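Local coordinates for class II aldolase/adducin N-terminal domain-containing protein (Thermoplasma acidophilum, PDB 3M4R), which binds zinc and forms the N-terminal class II aldolase-like domain of a longer protein that is probably an oxidoreductase of the short-chain dehydrogenase family, at residues 134-139 / 182-187. Residues are numbered along the deposited sequence; the frame is centred on the assembly and turned at random.
Sequences DAILSI and GIVLRK
The flat guanidinium of Arg186 meets the carbonyl of Ile139 obliquely, NH1 lying 4.5 Å from Ile139 O, too far for a bond. In this class II aldolase/adducin domain the contact joins helix 134-140 to strand 182-185 and the turn leading into strand 189-194, beside the zinc site. The guanidinium is instead fixed by other partners: NH1 bonds to Thr140 O at the helix end, and NH2 to Leu144 O and Ser146 OG beyond it. Ile139 O has its own partner in Thr142 OG1.

Further along the interface the contact is apolar. Ile136 points its CB toward the strand, and its CG2 branch meets CG1 of Val184 at 4.3 Å. Both residues are buried and both also touch Leu153 of helix 146-153, so Leu153 contacts both partners of the pair; Ile136 packs further on Ala211 of helix 197-215.

The tighter approach is made by Leu137. With CG beside the backbone N (chi1 -76°), its CD2 methyl is brought against the main chain of Lys187, whose CB points away from the helix. Leu137 also lies about 5 Å, side chain to side chain, from the zinc ligands His132 and His188, and about 9 Å from the zinc ion, close to the metal site but not one of the zinc ligands. Thr140 OG1 accepts the N-H of Lys187, and Leu137 CD2 rests against the Lys187 carbonyl group, 3.4 Å from Lys187 C and 3.8 Å from Lys187 O.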
loop_
_atom_site.group_PDB
_atom_site.type_symbol
_atom_site.label_atom_id
_atom_site.label_comp_id
_atom_site.label_asym_id
_atom_site.label_seq_id
_atom_site.Cartn_x
_atom_site.Cartn_y
_atom_site.Cartn_z
ATOM N N ASP A 134 -14.104 -3.873 0.062
ATOM C CA ASP A 134 -15.249 -4.621 0.582
ATOM C C ASP A 134 -15.346 -6.102 0.115
ATOM O O ASP A 134 -15.524 -6.988 0.933
ATOM C CB ASP A 134 -16.556 -3.892 0.252
ATOM C CG ASP A 134 -17.744 -4.530 0.931
ATOM O OD1 ASP A 134 -17.756 -4.486 2.187
ATOM O OD2 ASP A 134 -18.637 -5.094 0.222
ATOM N N ALA A 135 -15.234 -6.354 -1.181
ATOM C CA ALA A 135 -15.280 -7.715 -1.704
ATOM C C ALA A 135 -14.120 -8.593 -1.188
ATOM O O ALA A 135 -14.249 -9.812 -1.093
ATOM C CB ALA A 135 -15.295 -7.706 -3.239
ATOM N N ILE A 136 -12.993 -7.986 -0.852
ATOM C CA ILE A 136 -11.883 -8.754 -0.270
ATOM C C ILE A 136 -12.203 -9.131 1.177
ATOM O O ILE A 136 -11.889 -10.246 1.625
ATOM C CB ILE A 136 -10.565 -8.001 -0.363
ATOM C CG1 ILE A 136 -10.070 -7.981 -1.822
ATOM C CG2 ILE A 136 -9.521 -8.614 0.568
ATOM C CD1 ILE A 136 -9.645 -9.350 -2.430
ATOM N N LEU A 137 -12.831 -8.211 1.900
ATOM C CA LEU A 137 -13.246 -8.466 3.263
ATOM C C LEU A 137 -14.284 -9.584 3.290
ATOM O O LEU A 137 -14.186 -10.469 4.125
ATOM C CB LEU A 137 -13.809 -7.195 3.919
ATOM C CG LEU A 137 -12.855 -6.071 4.394
ATOM C CD1 LEU A 137 -13.677 -4.914 5.033
ATOM C CD2 LEU A 137 -11.821 -6.585 5.402
ATOM N N SER A 138 -15.241 -9.557 2.354
ATOM C CA SER A 138 -16.268 -10.591 2.259
ATOM C C SER A 138 -15.706 -11.971 1.982
ATOM O O SER A 138 -16.044 -12.917 2.672
ATOM C CB SER A 138 -17.260 -10.308 1.134
ATOM O OG SER A 138 -18.012 -9.141 1.383
ATOM N N ILE A 139 -14.860 -12.087 0.958
ATOM C CA ILE A 139 -14.330 -13.391 0.588
ATOM C C ILE A 139 -13.437 -13.951 1.677
ATOM O O ILE A 139 -13.449 -15.153 1.928
ATOM C CB ILE A 139 -13.607 -13.406 -0.796
ATOM C CG1 ILE A 139 -13.709 -14.819 -1.392
ATOM C CG2 ILE A 139 -12.155 -12.974 -0.667
ATOM C CD1 ILE A 139 -13.224 -14.951 -2.809
ATOM N N GLY A 182 -0.072 -9.912 -5.922
ATOM C CA GLY A 182 -0.792 -9.341 -4.778
ATOM C C GLY A 182 -0.608 -10.160 -3.528
ATOM O O GLY A 182 -0.241 -11.326 -3.604
ATOM N N ILE A 183 -0.827 -9.515 -2.376
ATOM C CA ILE A 183 -0.875 -10.167 -1.081
ATOM C C ILE A 183 -2.225 -9.835 -0.451
ATOM O O ILE A 183 -2.576 -8.664 -0.308
ATOM C CB ILE A 183 0.214 -9.671 -0.149
ATOM C CG1 ILE A 183 1.600 -10.039 -0.710
ATOM C CG2 ILE A 183 0.004 -10.245 1.239
ATOM C CD1 ILE A 183 2.810 -9.469 0.156
ATOM N N VAL A 184 -2.980 -10.878 -0.121
ATOM C CA VAL A 184 -4.340 -10.770 0.406
ATOM C C VAL A 184 -4.270 -10.907 1.914
ATOM O O VAL A 184 -3.675 -11.843 2.415
ATOM C CB VAL A 184 -5.235 -11.869 -0.143
ATOM C CG1 VAL A 184 -6.653 -11.787 0.495
ATOM C CG2 VAL A 184 -5.299 -11.749 -1.658
ATOM N N LEU A 185 -4.857 -9.956 2.625
ATOM C CA LEU A 185 -4.772 -9.924 4.098
ATOM C C LEU A 185 -6.171 -10.213 4.616
ATOM O O LEU A 185 -7.058 -9.351 4.547
ATOM C CB LEU A 185 -4.258 -8.548 4.574
ATOM C CG LEU A 185 -2.951 -7.974 3.974
ATOM C CD1 LEU A 185 -2.619 -6.558 4.565
ATOM C CD2 LEU A 185 -1.789 -8.927 4.143
ATOM N N ARG A 186 -6.406 -11.439 5.090
ATOM C CA ARG A 186 -7.742 -11.812 5.500
ATOM C C ARG A 186 -8.265 -10.893 6.587
ATOM O O ARG A 186 -7.545 -10.551 7.510
ATOM C CB ARG A 186 -7.822 -13.277 5.942
ATOM C CG ARG A 186 -7.483 -14.230 4.806
ATOM C CD ARG A 186 -7.755 -15.691 5.179
ATOM N NE ARG A 186 -9.179 -15.972 5.233
ATOM C CZ ARG A 186 -9.735 -17.135 4.909
ATOM N NH1 ARG A 186 -11.039 -17.269 5.018
ATOM N NH2 ARG A 186 -8.998 -18.147 4.459
ATOM N N LYS A 187 -9.522 -10.495 6.425
ATOM C CA LYS A 187 -10.232 -9.595 7.339
ATOM C C LYS A 187 -9.628 -8.208 7.464
ATOM O O LYS A 187 -9.837 -7.546 8.496
ATOM C CB LYS A 187 -10.381 -10.219 8.727
ATOM C CG LYS A 187 -10.924 -11.616 8.713
ATOM C CD LYS A 187 -11.566 -12.023 10.078
ATOM C CE LYS A 187 -11.982 -13.481 10.055
ATOM N NZ LYS A 187 -11.593 -14.123 11.340
#